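Local coordinates for protein carboxypeptidase A (Helicoverpa armigera, PDB 1JQG) that probably acts, once its propeptide is removed, as a zinc-dependent M14 metallocarboxypeptidase that cleaves C-terminal residues from peptides, at residues K171-C182 and N209-N220. Residues are numbered along the deposited sequence; the frame is centred on the assembly and turned at random.
Sequences KPVVMMQSLLHC and NNIDWIILPVAN. With ZN (zinc ion), chain B.
Val174 and Met176 alternate with Asp212, Ile214 and Leu216 in a ladder of backbone hydrogen bonds that joins strands 173-178 and 212-216 in parallel, their axes 14° apart. The ladder starts where Asp212 N meets Pro172 O at 3.0 Å; the bonding runs on as far as Ala219 N, which reaches Ser178 O at 3.1 Å. There Ser178 turns its hydroxyl back over its own main chain (chi1 64°), and OG donates to Pro217 O at 2.7 Å, approaching from the side of that carbonyl and somewhat out of its plane.

At the other end Lys171 bends at its third torsion and crosses Asp212 at about a right angle. Its NZ forms a long salt bridge to Asp212 OD1 (3.4 Å) and a weak bond to Asn209 O, and is also bonded to Thr164. The Asp212 carboxylate is gripped further by Ser162 and Arg298, so this buried acid is probably held ionised.

The two strands are neighbours in the central eight-stranded mixed sheet of the M14 carboxypeptidase fold, linked by a crossover through helix 187-200. Strand 299-307 pairs with the far edge of 173-178. The loop after 173-178 carries His181, whose ND1 binds the zinc ion at 2.2 Å, together with Glu184 and His306; Asp252 takes a hydrogen bond from NE2 of His181.

Apolar packing covers both faces of the pair. On one, Val174 CB and Ile211 CG2 lie over the rim of one face of the Trp213 indole, Val174 CG1 comes within 3.7 Å of Trp213 CZ3, and helix 402-421 packs against this cluster. On the other, Met175 CG presses on Ile214 CG2 at 3.7 Å, while Ile214 CD1 reaches diagonally across the strands to Val173 CG1.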
ATOM      1  N   LYS A 171      -1.584 -24.791 -12.644  1.00 32.03           N
ATOM      2  CA  LYS A 171      -1.211 -23.399 -12.843  1.00 31.04           C
ATOM      3  C   LYS A 171      -1.030 -22.690 -11.506  1.00 29.58           C
ATOM      4  O   LYS A 171      -1.867 -22.762 -10.599  1.00 31.84           O
ATOM      5  CB  LYS A 171      -2.238 -22.629 -13.698  1.00 28.06           C
ATOM      6  CG  LYS A 171      -2.451 -23.231 -15.089  1.00 39.48           C
ATOM      7  CD  LYS A 171      -3.602 -22.661 -15.882  1.00 43.49           C
ATOM      8  CE  LYS A 171      -3.497 -21.149 -15.991  1.00 53.55           C
ATOM      9  NZ  LYS A 171      -4.607 -20.651 -16.860  1.00 59.27           N
ATOM     10  N   PRO A 172       0.044 -21.925 -11.363  1.00 25.27           N
ATOM     11  CA  PRO A 172       0.298 -21.145 -10.169  1.00 25.13           C
ATOM     12  C   PRO A 172      -0.629 -19.948 -10.031  1.00 22.91           C
ATOM     13  O   PRO A 172      -1.062 -19.398 -11.036  1.00 23.20           O
ATOM     14  CB  PRO A 172       1.755 -20.648 -10.367  1.00 23.81           C
ATOM     15  CG  PRO A 172       1.887 -20.574 -11.838  1.00 21.06           C
ATOM     16  CD  PRO A 172       1.130 -21.786 -12.351  1.00 21.32           C
ATOM     17  N   VAL A 173      -0.889 -19.482  -8.824  1.00 21.83           N
ATOM     18  CA  VAL A 173      -1.665 -18.285  -8.541  1.00 20.95           C
ATOM     19  C   VAL A 173      -0.819 -17.102  -8.040  1.00 21.66           C
ATOM     20  O   VAL A 173       0.098 -17.229  -7.207  1.00 24.64           O
ATOM     21  CB  VAL A 173      -2.712 -18.610  -7.463  1.00 20.18           C
ATOM     22  CG1 VAL A 173      -3.567 -17.427  -7.045  1.00 22.46           C
ATOM     23  CG2 VAL A 173      -3.641 -19.701  -7.957  1.00 28.72           C
ATOM     24  N   VAL A 174      -1.070 -15.941  -8.580  1.00 18.66           N
ATOM     25  CA  VAL A 174      -0.429 -14.695  -8.205  1.00 24.16           C
ATOM     26  C   VAL A 174      -1.466 -13.718  -7.625  1.00 25.35           C
ATOM     27  O   VAL A 174      -2.414 -13.337  -8.320  1.00 27.60           O
ATOM     28  CB  VAL A 174       0.272 -14.044  -9.424  1.00 17.07           C
ATOM     29  CG1 VAL A 174       0.832 -12.669  -9.059  1.00 13.76           C
ATOM     30  CG2 VAL A 174       1.343 -14.985  -9.945  1.00 15.14           C
ATOM     31  N   MET A 175      -1.355 -13.431  -6.331  1.00 23.17           N
ATOM     32  CA  MET A 175      -2.323 -12.528  -5.708  1.00 23.90           C
ATOM     33  C   MET A 175      -1.732 -11.127  -5.688  1.00 21.65           C
ATOM     34  O   MET A 175      -0.559 -10.931  -5.395  1.00 22.46           O
ATOM     35  CB  MET A 175      -2.756 -13.006  -4.309  1.00 20.51           C
ATOM     36  CG  MET A 175      -4.021 -12.312  -3.836  1.00 18.18           C
ATOM     37  SD  MET A 175      -4.584 -12.864  -2.250  1.00 15.86           S
ATOM     38  CE  MET A 175      -5.508 -11.425  -1.711  1.00 17.74           C
ATOM     39  N   MET A 176      -2.585 -10.141  -5.895  1.00 21.41           N
ATOM     40  CA  MET A 176      -2.161  -8.725  -5.838  1.00 21.35           C
ATOM     41  C   MET A 176      -3.227  -7.860  -5.192  1.00 17.78           C
ATOM     42  O   MET A 176      -4.431  -8.102  -5.342  1.00 20.07           O
ATOM     43  CB  MET A 176      -1.910  -8.349  -7.279  1.00 28.14           C
ATOM     44  CG  MET A 176      -1.468  -6.944  -7.562  1.00 28.49           C
ATOM     45  SD  MET A 176      -1.720  -6.640  -9.337  1.00 28.49           S
ATOM     46  CE  MET A 176      -0.989  -8.102 -10.015  1.00 22.55           C
ATOM     47  N   GLN A 177      -2.811  -6.920  -4.361  1.00 19.02           N
ATOM     48  CA  GLN A 177      -3.772  -6.038  -3.684  1.00 18.83           C
ATOM     49  C   GLN A 177      -3.241  -4.634  -3.469  1.00 14.72           C
ATOM     50  O   GLN A 177      -2.067  -4.416  -3.380  1.00 15.61           O
ATOM     51  CB  GLN A 177      -4.203  -6.550  -2.304  1.00 20.11           C
ATOM     52  CG  GLN A 177      -3.046  -6.776  -1.336  1.00 21.48           C
ATOM     53  CD  GLN A 177      -3.506  -7.302   0.006  1.00 20.35           C
ATOM     54  OE1 GLN A 177      -4.175  -8.334   0.002  1.00 22.04           O
ATOM     55  NE2 GLN A 177      -3.160  -6.605   1.094  1.00 16.67           N
ATOM     56  N   SER A 178      -4.130  -3.677  -3.291  1.00 16.65           N
ATOM     57  CA  SER A 178      -3.783  -2.299  -3.076  1.00 19.67           C
ATOM     58  C   SER A 178      -4.814  -1.589  -2.201  1.00 17.86           C
ATOM     59  O   SER A 178      -5.844  -2.152  -1.903  1.00 14.65           O
ATOM     60  CB  SER A 178      -3.581  -1.537  -4.412  1.00 16.58           C
ATOM     61  OG  SER A 178      -4.759  -1.448  -5.186  1.00 14.18           O
ATOM     62  N   LEU A 179      -4.446  -0.387  -1.745  1.00 17.33           N
ATOM     63  CA  LEU A 179      -5.318   0.441  -0.934  1.00 17.00           C
ATOM     64  C   LEU A 179      -5.645  -0.119   0.440  1.00 16.09           C
ATOM     65  O   LEU A 179      -6.612   0.253   1.056  1.00 14.77           O
ATOM     66  CB  LEU A 179      -6.580   0.818  -1.705  1.00 14.61           C
ATOM     67  CG  LEU A 179      -6.417   1.874  -2.820  1.00 16.98           C
ATOM     68  CD1 LEU A 179      -7.744   2.243  -3.461  1.00 15.42           C
ATOM     69  CD2 LEU A 179      -5.726   3.157  -2.379  1.00 13.33           C
ATOM     70  N   LEU A 180      -4.770  -0.918   1.015  1.00 19.42           N
ATOM     71  CA  LEU A 180      -4.883  -1.414   2.372  1.00 19.97           C
ATOM     72  C   LEU A 180      -4.810  -0.207   3.329  1.00 19.64           C
ATOM     73  O   LEU A 180      -5.578  -0.116   4.292  1.00 16.17           O
ATOM     74  CB  LEU A 180      -3.822  -2.470   2.658  1.00 18.18           C
ATOM     75  CG  LEU A 180      -3.991  -3.301   3.934  1.00 19.14           C
ATOM     76  CD1 LEU A 180      -5.266  -4.080   3.858  1.00 14.66           C
ATOM     77  CD2 LEU A 180      -2.827  -4.222   4.251  1.00 13.03           C
ATOM     78  N   HIS A 181      -3.878   0.694   3.060  1.00 17.02           N
ATOM     79  CA  HIS A 181      -3.765   1.988   3.690  1.00 18.65           C
ATOM     80  C   HIS A 181      -4.396   2.997   2.728  1.00 23.16           C
ATOM     81  O   HIS A 181      -3.829   3.474   1.719  1.00 25.21           O
ATOM     82  CB  HIS A 181      -2.312   2.323   3.960  1.00 18.25           C
ATOM     83  CG  HIS A 181      -1.732   1.606   5.125  1.00 16.13           C
ATOM     84  ND1 HIS A 181      -0.460   1.224   5.273  1.00 18.26           N
ATOM     85  CD2 HIS A 181      -2.232   1.156   6.301  1.00 19.04           C
ATOM     86  CE1 HIS A 181      -0.058   0.616   6.335  1.00 13.30           C
ATOM     87  NE2 HIS A 181      -1.202   0.567   7.005  1.00 20.70           N
ATOM     88  N   CYS A 182      -5.639   3.372   2.999  1.00 22.26           N
ATOM     89  CA  CYS A 182      -6.450   4.194   2.140  1.00 15.36           C
ATOM     90  C   CYS A 182      -5.899   5.488   1.630  1.00 14.60           C
ATOM     91  O   CYS A 182      -6.338   5.947   0.568  1.00 18.22           O
ATOM     92  CB  CYS A 182      -7.755   4.325   2.896  1.00 21.41           C
ATOM     93  SG  CYS A 182      -7.697   4.918   4.580  1.00 16.72           S
ATOM     94  N   ASN A 209      -2.283 -17.245 -19.935  1.00 22.90           N
ATOM     95  CA  ASN A 209      -2.436 -18.664 -20.167  1.00 27.94           C
ATOM     96  C   ASN A 209      -1.845 -19.571 -19.081  1.00 25.71           C
ATOM     97  O   ASN A 209      -2.453 -20.595 -18.747  1.00 24.89           O
ATOM     98  CB  ASN A 209      -1.844 -19.023 -21.555  1.00 34.42           C
ATOM     99  CG  ASN A 209      -2.802 -18.683 -22.678  1.00 37.46           C
ATOM    100  OD1 ASN A 209      -3.996 -18.982 -22.566  1.00 47.71           O
ATOM    101  ND2 ASN A 209      -2.300 -18.070 -23.725  1.00 38.74           N
ATOM    102  N   ASN A 210      -0.635 -19.238 -18.629  1.00 25.93           N
ATOM    103  CA  ASN A 210       0.052 -20.095 -17.658  1.00 28.62           C
ATOM    104  C   ASN A 210      -0.125 -19.710 -16.195  1.00 28.44           C
ATOM    105  O   ASN A 210       0.471 -20.292 -15.307  1.00 28.69           O
ATOM    106  CB  ASN A 210       1.529 -20.181 -18.035  1.00 30.31           C
ATOM    107  CG  ASN A 210       1.722 -20.847 -19.394  1.00 41.40           C
ATOM    108  OD1 ASN A 210       1.147 -21.919 -19.654  1.00 49.28           O
ATOM    109  ND2 ASN A 210       2.543 -20.198 -20.221  1.00 35.95           N
ATOM    110  N   ILE A 211      -0.753 -18.584 -15.891  1.00 29.22           N
ATOM    111  CA  ILE A 211      -0.917 -18.062 -14.562  1.00 27.91           C
ATOM    112  C   ILE A 211      -2.361 -17.662 -14.238  1.00 23.66           C
ATOM    113  O   ILE A 211      -3.024 -17.008 -15.049  1.00 25.01           O
ATOM    114  CB  ILE A 211       0.031 -16.861 -14.314  1.00 30.59           C
ATOM    115  CG1 ILE A 211       1.503 -17.237 -14.592  1.00 26.64           C
ATOM    116  CG2 ILE A 211      -0.072 -16.389 -12.859  1.00 19.55           C
ATOM    117  CD1 ILE A 211       2.497 -16.099 -14.583  1.00 23.36           C
ATOM    118  N   ASP A 212      -2.817 -18.044 -13.060  1.00 19.33           N
ATOM    119  CA  ASP A 212      -4.101 -17.585 -12.515  1.00 20.87           C
ATOM    120  C   ASP A 212      -3.953 -16.384 -11.575  1.00 18.72           C
ATOM    121  O   ASP A 212      -2.986 -16.349 -10.806  1.00 20.48           O
ATOM    122  CB  ASP A 212      -4.737 -18.718 -11.717  1.00 19.91           C
ATOM    123  CG  ASP A 212      -5.416 -19.747 -12.568  1.00 20.17           C
ATOM    124  OD1 ASP A 212      -5.521 -19.573 -13.787  1.00 18.52           O
ATOM    125  OD2 ASP A 212      -5.864 -20.801 -12.043  1.00 28.70           O
ATOM    126  N   TRP A 213      -4.740 -15.340 -11.768  1.00 17.86           N
ATOM    127  CA  TRP A 213      -4.542 -14.094 -11.022  1.00 17.97           C
ATOM    128  C   TRP A 213      -5.745 -13.730 -10.146  1.00 22.52           C
ATOM    129  O   TRP A 213      -6.921 -13.986 -10.415  1.00 23.95           O
ATOM    130  CB  TRP A 213      -4.226 -12.922 -11.935  1.00 13.86           C
ATOM    131  CG  TRP A 213      -3.131 -13.149 -12.917  1.00 16.90           C
ATOM    132  CD1 TRP A 213      -3.151 -13.947 -14.037  1.00 19.42           C
ATOM    133  CD2 TRP A 213      -1.842 -12.533 -12.911  1.00 19.87           C
ATOM    134  NE1 TRP A 213      -1.955 -13.875 -14.708  1.00 18.07           N
ATOM    135  CE2 TRP A 213      -1.138 -13.008 -14.038  1.00 27.08           C
ATOM    136  CE3 TRP A 213      -1.209 -11.606 -12.081  1.00 18.72           C
ATOM    137  CZ2 TRP A 213       0.172 -12.599 -14.334  1.00 27.21           C
ATOM    138  CZ3 TRP A 213       0.065 -11.214 -12.354  1.00 13.45           C
ATOM    139  CH2 TRP A 213       0.760 -11.712 -13.468  1.00 17.27           C
ATOM    140  N   ILE A 214      -5.417 -13.128  -8.990  1.00 20.60           N
ATOM    141  CA  ILE A 214      -6.377 -12.624  -8.044  1.00 15.94           C
ATOM    142  C   ILE A 214      -5.971 -11.176  -7.841  1.00 16.77           C
ATOM    143  O   ILE A 214      -4.862 -10.880  -7.384  1.00 17.92           O
ATOM    144  CB  ILE A 214      -6.371 -13.396  -6.719  1.00 21.95           C
ATOM    145  CG1 ILE A 214      -6.941 -14.815  -6.903  1.00 29.01           C
ATOM    146  CG2 ILE A 214      -7.193 -12.659  -5.642  1.00 17.35           C
ATOM    147  CD1 ILE A 214      -6.884 -15.719  -5.689  1.00 21.14           C
ATOM    148  N   ILE A 215      -6.881 -10.237  -8.127  1.00 15.99           N
ATOM    149  CA  ILE A 215      -6.596  -8.822  -7.952  1.00 14.62           C
ATOM    150  C   ILE A 215      -7.662  -8.151  -7.121  1.00 15.19           C
ATOM    151  O   ILE A 215      -8.830  -8.150  -7.513  1.00 13.68           O
ATOM    152  CB  ILE A 215      -6.444  -8.126  -9.318  1.00 21.71           C
ATOM    153  CG1 ILE A 215      -5.336  -8.813 -10.145  1.00 17.52           C
ATOM    154  CG2 ILE A 215      -6.124  -6.640  -9.126  1.00 16.90           C
ATOM    155  CD1 ILE A 215      -5.026  -8.172 -11.478  1.00 21.64           C
ATOM    156  N   LEU A 216      -7.233  -7.513  -6.032  1.00 16.58           N
ATOM    157  CA  LEU A 216      -8.126  -6.772  -5.132  1.00 18.93           C
ATOM    158  C   LEU A 216      -7.746  -5.284  -5.140  1.00 21.53           C
ATOM    159  O   LEU A 216      -6.788  -4.844  -4.489  1.00 21.27           O
ATOM    160  CB  LEU A 216      -8.047  -7.360  -3.710  1.00 16.41           C
ATOM    161  CG  LEU A 216      -8.816  -6.664  -2.591  1.00 17.82           C
ATOM    162  CD1 LEU A 216     -10.318  -6.654  -2.810  1.00 15.78           C
ATOM    163  CD2 LEU A 216      -8.603  -7.332  -1.238  1.00 16.84           C
ATOM    164  N   PRO A 217      -8.438  -4.478  -5.945  1.00 18.87           N
ATOM    165  CA  PRO A 217      -8.159  -3.053  -6.100  1.00 16.06           C
ATOM    166  C   PRO A 217      -8.266  -2.265  -4.812  1.00 21.01           C
ATOM    167  O   PRO A 217      -7.385  -1.476  -4.458  1.00 20.12           O
ATOM    168  CB  PRO A 217      -9.063  -2.624  -7.213  1.00 19.70           C
ATOM    169  CG  PRO A 217      -9.437  -3.889  -7.960  1.00 17.83           C
ATOM    170  CD  PRO A 217      -9.489  -4.940  -6.871  1.00 16.75           C
ATOM    171  N   VAL A 218      -9.402  -2.256  -4.124  1.00 24.03           N
ATOM    172  CA  VAL A 218      -9.697  -1.502  -2.943  1.00 19.51           C
ATOM    173  C   VAL A 218      -9.877  -2.381  -1.708  1.00 23.25           C
ATOM    174  O   VAL A 218     -10.937  -2.860  -1.354  1.00 23.72           O
ATOM    175  CB  VAL A 218     -10.967  -0.641  -3.097  1.00 16.16           C
ATOM    176  CG1 VAL A 218     -11.046   0.365  -1.947  1.00 17.51           C
ATOM    177  CG2 VAL A 218     -10.955   0.094  -4.424  1.00 17.08           C
ATOM    178  N   ALA A 219      -8.770  -2.578  -0.975  1.00 24.47           N
ATOM    179  CA  ALA A 219      -8.762  -3.422   0.203  1.00 23.90           C
ATOM    180  C   ALA A 219      -9.356  -2.759   1.434  1.00 22.45           C
ATOM    181  O   ALA A 219      -9.816  -3.498   2.328  1.00 24.41           O
ATOM    182  CB  ALA A 219      -7.359  -3.878   0.507  1.00 21.69           C
ATOM    183  N   ASN A 220      -9.469  -1.446   1.387  1.00 17.89           N
ATOM    184  CA  ASN A 220     -10.005  -0.652   2.488  1.00 17.14           C
ATOM    185  C   ASN A 220     -11.006   0.403   2.000  1.00 18.39           C
ATOM    186  O   ASN A 220     -10.746   1.598   1.967  1.00 18.66           O
ATOM    187  CB  ASN A 220      -8.820   0.012   3.210  1.00 17.97           C
ATOM    188  CG  ASN A 220      -9.199   0.714   4.502  1.00 14.96           C
ATOM    189  OD1 ASN A 220      -8.341   1.428   5.021  1.00 15.61           O
ATOM    190  ND2 ASN A 220     -10.413   0.549   4.986  1.00 13.16           N
TER
HETATM  191 ZN    ZN B 413       1.145   1.518   3.738  1.00 25.88          ZN
HETATM  192  O   HOH W   1       3.348   1.594   4.794  1.00 17.20           O